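Local atomic coordinates of formyltransferase (Francisella tularensis subsp. tularensis, PDB entry 4NV1), a protein that belongs to the formyltransferase family, joining a Rossmann-like domain to a C-terminal dimerization domain, and binds dTDP-4-amino-4,6-dideoxyglucose. Residues A[12-17]-A[153-158]; A[117-122]-A[159-164]. One frame throughout, in Å; residues are numbered along the deposited sequence.

Contact 1: residues A[12-17]-A[153-158]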
ATOM      1  N   ASN A  12      -5.831  -9.262 -25.039  1.00 33.35           N
ATOM      2  CA  ASN A  12      -5.347  -9.780 -23.754  1.00 35.02           C
ATOM      3  C   ASN A  12      -4.641 -11.073 -23.930  1.00 36.46           C
ATOM      4  O   ASN A  12      -5.233 -11.984 -24.480  1.00 36.20           O
ATOM      5  CB  ASN A  12      -6.501 -10.151 -22.825  1.00 36.35           C
ATOM      6  CG  ASN A  12      -6.044 -10.523 -21.420  1.00 30.64           C
ATOM      7  OD1 ASN A  12      -5.631 -11.647 -21.116  1.00 37.63           O
ATOM      8  ND2 ASN A  12      -6.179  -9.564 -20.538  1.00 33.03           N
ATOM      9  N   ARG A  13      -3.428 -11.181 -23.409  1.00 29.93           N
ATOM     10  CA  ARG A  13      -2.629 -12.376 -23.595  1.00 35.44           C
ATOM     11  C   ARG A  13      -3.284 -13.541 -22.920  1.00 33.50           C
ATOM     12  O   ARG A  13      -3.203 -14.671 -23.407  1.00 37.30           O
ATOM     13  CB  ARG A  13      -1.257 -12.146 -22.955  1.00 38.06           C
ATOM     14  CG  ARG A  13      -0.582 -13.320 -22.240  1.00 52.37           C
ATOM     15  CD  ARG A  13       0.407 -14.098 -23.110  1.00 62.12           C
ATOM     16  NE  ARG A  13       1.717 -13.428 -23.205  1.00 70.88           N
ATOM     17  CZ  ARG A  13       2.062 -12.460 -24.063  1.00 67.52           C
ATOM     18  NH1 ARG A  13       1.231 -11.979 -24.977  1.00 71.11           N
ATOM     19  NH2 ARG A  13       3.285 -11.955 -24.024  1.00 79.36           N
ATOM     20  N   THR A  14      -3.818 -13.306 -21.717  1.00 37.08           N
ATOM     21  CA  THR A  14      -4.329 -14.444 -20.945  1.00 39.87           C
ATOM     22  C   THR A  14      -5.593 -15.016 -21.596  1.00 37.68           C
ATOM     23  O   THR A  14      -5.730 -16.220 -21.808  1.00 36.12           O
ATOM     24  CB  THR A  14      -4.529 -14.064 -19.462  1.00 44.52           C
ATOM     25  OG1 THR A  14      -3.283 -14.307 -18.800  1.00 44.91           O
ATOM     26  CG2 THR A  14      -5.586 -14.929 -18.788  1.00 42.01           C
ATOM     27  N   ILE A  15      -6.523 -14.124 -21.901  1.00 38.46           N
ATOM     28  CA  ILE A  15      -7.698 -14.470 -22.700  1.00 36.08           C
ATOM     29  C   ILE A  15      -7.320 -15.126 -24.028  1.00 40.63           C
ATOM     30  O   ILE A  15      -7.913 -16.165 -24.397  1.00 35.43           O
ATOM     31  CB  ILE A  15      -8.501 -13.189 -22.961  1.00 36.93           C
ATOM     32  CG1 ILE A  15      -9.139 -12.704 -21.648  1.00 38.32           C
ATOM     33  CG2 ILE A  15      -9.530 -13.335 -24.094  1.00 41.70           C
ATOM     34  CD1 ILE A  15      -9.923 -13.762 -20.872  1.00 38.14           C
ATOM     35  N   LEU A  16      -6.328 -14.555 -24.730  1.00 38.75           N
ATOM     36  CA  LEU A  16      -5.870 -15.145 -26.010  1.00 40.15           C
ATOM     37  C   LEU A  16      -5.442 -16.588 -25.773  1.00 38.72           C
ATOM     38  O   LEU A  16      -5.825 -17.528 -26.503  1.00 40.49           O
ATOM     39  CB  LEU A  16      -4.733 -14.360 -26.703  1.00 43.43           C
ATOM     40  CG  LEU A  16      -4.080 -15.131 -27.877  1.00 42.56           C
ATOM     41  CD1 LEU A  16      -5.152 -15.414 -28.928  1.00 45.05           C
ATOM     42  CD2 LEU A  16      -2.861 -14.469 -28.534  1.00 42.73           C
ATOM     43  N   SER A  17      -4.645 -16.770 -24.728  1.00 36.44           N
ATOM     44  CA  SER A  17      -4.209 -18.128 -24.358  1.00 35.75           C
ATOM     45  C   SER A  17      -5.338 -19.097 -23.917  1.00 33.92           C
ATOM     46  O   SER A  17      -5.324 -20.297 -24.236  1.00 34.37           O
ATOM     47  CB  SER A  17      -3.170 -18.000 -23.230  1.00 35.48           C
ATOM     48  OG  SER A  17      -2.633 -19.267 -22.996  1.00 25.76           O
ATOM     49  N   LYS A 153     -10.732 -12.231 -10.396  1.00 23.93           N
ATOM     50  CA  LYS A 153     -11.879 -13.133 -10.209  1.00 26.70           C
ATOM     51  C   LYS A 153     -12.817 -13.060 -11.388  1.00 22.07           C
ATOM     52  O   LYS A 153     -13.369 -14.089 -11.749  1.00 30.31           O
ATOM     53  CB  LYS A 153     -12.726 -12.833  -8.949  1.00 25.52           C
ATOM     54  CG  LYS A 153     -12.285 -13.647  -7.753  1.00 35.28           C
ATOM     55  CD  LYS A 153     -12.221 -12.849  -6.455  1.00 30.82           C
ATOM     56  CE  LYS A 153     -13.529 -12.192  -6.171  1.00 27.88           C
ATOM     57  NZ  LYS A 153     -13.840 -12.293  -4.731  1.00 28.12           N
ATOM     58  N   VAL A 154     -13.021 -11.866 -11.935  1.00 21.22           N
ATOM     59  CA  VAL A 154     -13.998 -11.635 -12.997  1.00 20.97           C
ATOM     60  C   VAL A 154     -13.491 -12.337 -14.258  1.00 24.72           C
ATOM     61  O   VAL A 154     -14.209 -13.141 -14.882  1.00 25.38           O
ATOM     62  CB  VAL A 154     -14.312 -10.146 -13.170  1.00 18.46           C
ATOM     63  CG1 VAL A 154     -15.032  -9.836 -14.452  1.00 17.38           C
ATOM     64  CG2 VAL A 154     -15.212  -9.692 -11.998  1.00 19.85           C
ATOM     65  N   GLN A 155     -12.199 -12.190 -14.486  1.00 22.55           N
ATOM     66  CA  GLN A 155     -11.562 -12.767 -15.657  1.00 22.99           C
ATOM     67  C   GLN A 155     -11.657 -14.250 -15.664  1.00 22.55           C
ATOM     68  O   GLN A 155     -12.096 -14.850 -16.638  1.00 24.51           O
ATOM     69  CB  GLN A 155     -10.129 -12.251 -15.848  1.00 24.73           C
ATOM     70  CG  GLN A 155      -9.608 -12.392 -17.240  1.00 31.05           C
ATOM     71  CD  GLN A 155      -8.251 -11.702 -17.439  1.00 35.78           C
ATOM     72  OE1 GLN A 155      -7.217 -12.357 -17.358  1.00 42.29           O
ATOM     73  NE2 GLN A 155      -8.255 -10.408 -17.693  1.00 35.27           N
ATOM     74  N   LYS A 156     -11.285 -14.888 -14.580  1.00 23.33           N
ATOM     75  CA  LYS A 156     -11.511 -16.303 -14.420  1.00 27.29           C
ATOM     76  C   LYS A 156     -12.975 -16.750 -14.547  1.00 25.34           C
ATOM     77  O   LYS A 156     -13.287 -17.821 -15.081  1.00 26.41           O
ATOM     78  CB  LYS A 156     -11.037 -16.633 -13.016  1.00 31.47           C
ATOM     79  CG  LYS A 156     -10.965 -18.104 -12.689  1.00 38.68           C
ATOM     80  CD  LYS A 156      -9.841 -18.351 -11.689  1.00 44.82           C
ATOM     81  CE  LYS A 156      -8.521 -17.723 -12.153  1.00 50.78           C
ATOM     82  NZ  LYS A 156      -7.849 -16.868 -11.116  1.00 53.65           N
ATOM     83  N   LYS A 157     -13.912 -15.934 -14.086  1.00 27.27           N
ATOM     84  CA  LYS A 157     -15.325 -16.317 -14.228  1.00 24.25           C
ATOM     85  C   LYS A 157     -15.689 -16.279 -15.726  1.00 21.17           C
ATOM     86  O   LYS A 157     -16.312 -17.176 -16.277  1.00 25.18           O
ATOM     87  CB  LYS A 157     -16.180 -15.361 -13.396  1.00 27.84           C
ATOM     88  CG  LYS A 157     -17.681 -15.624 -13.494  1.00 27.24           C
ATOM     89  CD  LYS A 157     -18.017 -17.015 -12.962  1.00 26.84           C
ATOM     90  CE  LYS A 157     -17.801 -17.130 -11.477  1.00 35.40           C
ATOM     91  NZ  LYS A 157     -17.780 -18.575 -11.153  1.00 36.88           N
ATOM     92  N   GLU A 158     -15.216 -15.253 -16.405  1.00 20.80           N
ATOM     93  CA  GLU A 158     -15.370 -15.092 -17.835  1.00 22.36           C
ATOM     94  C   GLU A 158     -15.005 -16.333 -18.565  1.00 26.07           C
ATOM     95  O   GLU A 158     -15.826 -16.773 -19.324  1.00 21.84           O
ATOM     96  CB  GLU A 158     -14.503 -14.011 -18.426  1.00 24.65           C
ATOM     97  CG  GLU A 158     -15.007 -12.582 -18.281  1.00 23.69           C
ATOM     98  CD  GLU A 158     -13.983 -11.598 -18.836  1.00 30.72           C
ATOM     99  OE1 GLU A 158     -12.903 -11.501 -18.198  1.00 35.11           O
ATOM    100  OE2 GLU A 158     -14.234 -10.914 -19.870  1.00 34.03           O
TER
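Gln-155 extends from helix 147-170 toward Asn-12, Thr-14 and Ile-15 at the start of helix 13-24, a partly buried helix-to-helix contact beside the ligand pocket. The nearest CA atoms, those of Ile-15 and Gln-155, are 8.2 Å apart, and Gln-155 makes all three of the side-chain contacts. With chi1 -159° and chi2 172°, the chain of Gln-155 is drawn out almost straight, and its amide ends up beside Asn-12 and Thr-14. Its CG lies 3.9 Å from CD1 of the buried Ile-15, an apolar touch, while OE1 rests 3.4 Å from CG2 of the more exposed Thr-14. The amides of Asn-12 and Gln-155 approach from opposite directions with their planes nearly perpendicular. Asn-12 ND2 and Gln-155 NE2 are 3.6 Å apart, two nitrogens packed together rather than a donor meeting an acceptor.

Helix 13-24 follows strand 4-9 in the first beta-alpha unit of a Rossmann-like sheet, and Asn-12 is its N-cap. Asn-12 OD1 accepts from Ile-15 N at 2.7 Å, in a fairly straight bond whose donor stands 29° off the carbonyl plane; a weak bond from Thr-14 N adds to it. With OD1 engaged in the cap, ND2 is left to face Gln-155 and makes a weak hydrogen bond to the bound dTDP-4-amino-4,6-dideoxyglucose. One turn along helix 147-170, Glu-158 OE1 bonds to NE2 of His-75, another residue of the pocket.

Contact 2: residues A[117-122]-A[159-164]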
ATOM      1  N   ILE A 117     -21.058  -6.868  -9.564  1.00 20.13           N
ATOM      2  CA  ILE A 117     -19.959  -6.994 -10.521  1.00 19.30           C
ATOM      3  C   ILE A 117     -19.865  -8.484 -10.745  1.00 18.39           C
ATOM      4  O   ILE A 117     -20.179  -9.313  -9.888  1.00 19.16           O
ATOM      5  CB  ILE A 117     -18.635  -6.430  -9.901  1.00 18.23           C
ATOM      6  CG1 ILE A 117     -17.447  -6.593 -10.842  1.00 16.67           C
ATOM      7  CG2 ILE A 117     -18.302  -7.234  -8.650  1.00 17.78           C
ATOM      8  CD1 ILE A 117     -17.535  -5.739 -12.074  1.00 17.29           C
ATOM      9  N   GLY A 118     -19.394  -8.851 -11.923  1.00 20.22           N
ATOM     10  CA  GLY A 118     -19.328 -10.266 -12.289  1.00 18.17           C
ATOM     11  C   GLY A 118     -18.899 -10.306 -13.733  1.00 19.84           C
ATOM     12  O   GLY A 118     -18.135  -9.378 -14.193  1.00 18.71           O
ATOM     13  N   ALA A 119     -19.300 -11.377 -14.421  1.00 17.70           N
ATOM     14  CA  ALA A 119     -18.981 -11.523 -15.858  1.00 21.11           C
ATOM     15  C   ALA A 119     -20.212 -11.898 -16.685  1.00 22.52           C
ATOM     16  O   ALA A 119     -21.021 -12.628 -16.198  1.00 16.94           O
ATOM     17  CB  ALA A 119     -17.918 -12.605 -16.054  1.00 19.91           C
ATOM     18  N   THR A 120     -20.301 -11.372 -17.892  1.00 20.82           N
ATOM     19  CA  THR A 120     -21.384 -11.562 -18.784  1.00 22.39           C
ATOM     20  C   THR A 120     -20.854 -11.943 -20.168  1.00 24.90           C
ATOM     21  O   THR A 120     -19.833 -11.382 -20.640  1.00 21.23           O
ATOM     22  CB  THR A 120     -22.120 -10.236 -18.970  1.00 23.28           C
ATOM     23  OG1 THR A 120     -22.563  -9.736 -17.725  1.00 19.34           O
ATOM     24  CG2 THR A 120     -23.374 -10.403 -19.887  1.00 21.44           C
ATOM     25  N   ILE A 121     -21.550 -12.907 -20.778  1.00 22.40           N
ATOM     26  CA  ILE A 121     -21.474 -13.206 -22.212  1.00 20.75           C
ATOM     27  C   ILE A 121     -22.793 -12.901 -22.842  1.00 22.26           C
ATOM     28  O   ILE A 121     -23.865 -13.354 -22.391  1.00 18.21           O
ATOM     29  CB  ILE A 121     -21.161 -14.673 -22.459  1.00 21.76           C
ATOM     30  CG1 ILE A 121     -19.908 -15.074 -21.719  1.00 24.05           C
ATOM     31  CG2 ILE A 121     -21.053 -14.927 -23.957  1.00 23.50           C
ATOM     32  CD1 ILE A 121     -19.646 -16.548 -21.621  1.00 26.96           C
ATOM     33  N   HIS A 122     -22.734 -12.072 -23.856  1.00 19.36           N
ATOM     34  CA  HIS A 122     -23.948 -11.556 -24.428  1.00 21.40           C
ATOM     35  C   HIS A 122     -23.747 -11.326 -25.906  1.00 23.50           C
ATOM     36  O   HIS A 122     -22.625 -11.098 -26.393  1.00 27.22           O
ATOM     37  CB  HIS A 122     -24.380 -10.258 -23.735  1.00 21.88           C
ATOM     38  CG  HIS A 122     -23.463  -9.104 -23.987  1.00 26.58           C
ATOM     39  ND1 HIS A 122     -22.329  -8.870 -23.239  1.00 28.90           N
ATOM     40  CD2 HIS A 122     -23.520  -8.112 -24.905  1.00 30.75           C
ATOM     41  CE1 HIS A 122     -21.712  -7.796 -23.698  1.00 31.46           C
ATOM     42  NE2 HIS A 122     -22.403  -7.333 -24.723  1.00 33.38           N
ATOM     43  N   VAL A 159     -13.788 -16.842 -18.349  1.00 27.98           N
ATOM     44  CA  VAL A 159     -13.299 -18.064 -18.990  1.00 27.84           C
ATOM     45  C   VAL A 159     -14.042 -19.357 -18.611  1.00 24.65           C
ATOM     46  O   VAL A 159     -14.359 -20.212 -19.462  1.00 23.87           O
ATOM     47  CB  VAL A 159     -11.793 -18.188 -18.749  1.00 29.24           C
ATOM     48  CG1 VAL A 159     -11.317 -19.520 -19.253  1.00 31.98           C
ATOM     49  CG2 VAL A 159     -11.078 -17.068 -19.499  1.00 30.97           C
ATOM     50  N   GLU A 160     -14.417 -19.461 -17.346  1.00 23.51           N
ATOM     51  CA  GLU A 160     -15.310 -20.524 -16.911  1.00 24.24           C
ATOM     52  C   GLU A 160     -16.717 -20.469 -17.523  1.00 23.60           C
ATOM     53  O   GLU A 160     -17.264 -21.485 -17.964  1.00 22.10           O
ATOM     54  CB  GLU A 160     -15.317 -20.551 -15.386  1.00 29.43           C
ATOM     55  CG  GLU A 160     -16.333 -21.526 -14.847  1.00 34.75           C
ATOM     56  CD  GLU A 160     -16.818 -21.172 -13.446  1.00 41.05           C
ATOM     57  OE1 GLU A 160     -17.604 -21.998 -12.944  1.00 41.33           O
ATOM     58  OE2 GLU A 160     -16.478 -20.106 -12.870  1.00 45.27           O
ATOM     59  N   LEU A 161     -17.273 -19.276 -17.677  1.00 22.36           N
ATOM     60  CA  LEU A 161     -18.584 -19.155 -18.311  1.00 22.29           C
ATOM     61  C   LEU A 161     -18.507 -19.441 -19.817  1.00 24.39           C
ATOM     62  O   LEU A 161     -19.340 -20.105 -20.384  1.00 21.20           O
ATOM     63  CB  LEU A 161     -19.211 -17.797 -18.093  1.00 21.29           C
ATOM     64  CG  LEU A 161     -19.561 -17.445 -16.647  1.00 22.39           C
ATOM     65  CD1 LEU A 161     -20.263 -16.118 -16.670  1.00 22.33           C
ATOM     66  CD2 LEU A 161     -20.563 -18.345 -15.933  1.00 23.52           C
ATOM     67  N   PHE A 162     -17.419 -19.054 -20.465  1.00 24.35           N
ATOM     68  CA  PHE A 162     -17.297 -19.287 -21.903  1.00 22.32           C
ATOM     69  C   PHE A 162     -17.092 -20.780 -22.160  1.00 24.60           C
ATOM     70  O   PHE A 162     -17.624 -21.367 -23.121  1.00 20.21           O
ATOM     71  CB  PHE A 162     -16.108 -18.471 -22.405  1.00 22.01           C
ATOM     72  CG  PHE A 162     -15.774 -18.705 -23.837  1.00 22.22           C
ATOM     73  CD1 PHE A 162     -16.547 -18.149 -24.823  1.00 26.82           C
ATOM     74  CD2 PHE A 162     -14.658 -19.401 -24.190  1.00 27.99           C
ATOM     75  CE1 PHE A 162     -16.226 -18.329 -26.165  1.00 28.87           C
ATOM     76  CE2 PHE A 162     -14.338 -19.629 -25.514  1.00 30.88           C
ATOM     77  CZ  PHE A 162     -15.122 -19.084 -26.508  1.00 31.36           C
ATOM     78  N   THR A 163     -16.269 -21.398 -21.308  1.00 25.65           N
ATOM     79  CA  THR A 163     -16.064 -22.839 -21.355  1.00 24.22           C
ATOM     80  C   THR A 163     -17.450 -23.558 -21.284  1.00 26.22           C
ATOM     81  O   THR A 163     -17.734 -24.452 -22.058  1.00 26.46           O
ATOM     82  CB  THR A 163     -15.138 -23.281 -20.210  1.00 25.01           C
ATOM     83  OG1 THR A 163     -13.886 -22.586 -20.273  1.00 24.55           O
ATOM     84  CG2 THR A 163     -14.929 -24.759 -20.183  1.00 27.29           C
ATOM     85  N   LYS A 164     -18.326 -23.121 -20.395  1.00 25.69           N
ATOM     86  CA  LYS A 164     -19.641 -23.735 -20.185  1.00 25.51           C
ATOM     87  C   LYS A 164     -20.589 -23.540 -21.356  1.00 24.98           C
ATOM     88  O   LYS A 164     -21.484 -24.338 -21.551  1.00 26.29           O
ATOM     89  CB  LYS A 164     -20.244 -23.169 -18.906  1.00 28.70           C
ATOM     90  CG  LYS A 164     -21.437 -23.938 -18.333  1.00 37.35           C
ATOM     91  CD  LYS A 164     -21.928 -23.414 -16.980  1.00 35.30           C
ATOM     92  CE  LYS A 164     -23.267 -24.028 -16.578  1.00 43.62           C
ATOM     93  NZ  LYS A 164     -24.094 -23.018 -15.839  1.00 42.13           N
TER
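Ile-121 of strand 117-123 pushes its terminal methyl against the backbone of helix 147-170 at Leu-161 and Phe-162, and Leu-161 CD1 packs on Ala-119. How a helix settles on a sheet depends on such matching of relief, and here the segment axes approach to 8.7 Å with a crossing angle of -33°. The bump on the strand side is Ile-121 CD1. With chi2 at 167° the methyl stands well out from the sheet and enters the hollow between successive side-chain roots on the helix, 3.8 Å from Leu-161 CB and 4.1 Å from Phe-162 CB. At the floor of that hollow is the peptide link itself, with CD1 of Ile-121 3.5 Å from Phe-162 N.

The helix supplies the second bump. Leu-161 CD1 comes down where Ala-119, having little side chain of its own, leaves room; it lies 4.3 Å from Ala-119 CB and 3.6 Å from Ala-119 O. The two projections are thus offset along the strand and come from opposing surfaces. This is one helical layer on the mixed sheet, in which strand 117-123 runs between strands 89-94 and 133-139. Ile-121 also touches Ile-91, Ile-93 and Ile-135 of these flanking strands, while the ring of Phe-162 stacks with Phe-19 and meets Phe-72 edge-to-face.

Since aliphatic groups make every one of these approaches, with the backbone serving as a surface to rest on, the union of strand and helix relies on close fit and exclusion of water rather than on directional bonds.

Both contacts use helix 147-170, on consecutive turns, but they look in different directions. Contact 2 seats the helix on the sheet and is buried throughout, so its chemistry is apolar. Contact 1 joins the helix to a neighbouring helix at the edge of the pocket, where burial is partial, and there amides and a threonine methyl share the work with a single isoleucine. The two meet directly: Ile-15 CD1 packs 3.8 Å from Val-159 CG2, and Glu-158 CG lies 3.7 Å from Ala-119 CB. Together they illustrate how one helix can meet the sheet mainly through apolar groups and the start of helix 13-24, near the pocket, through a mixed set.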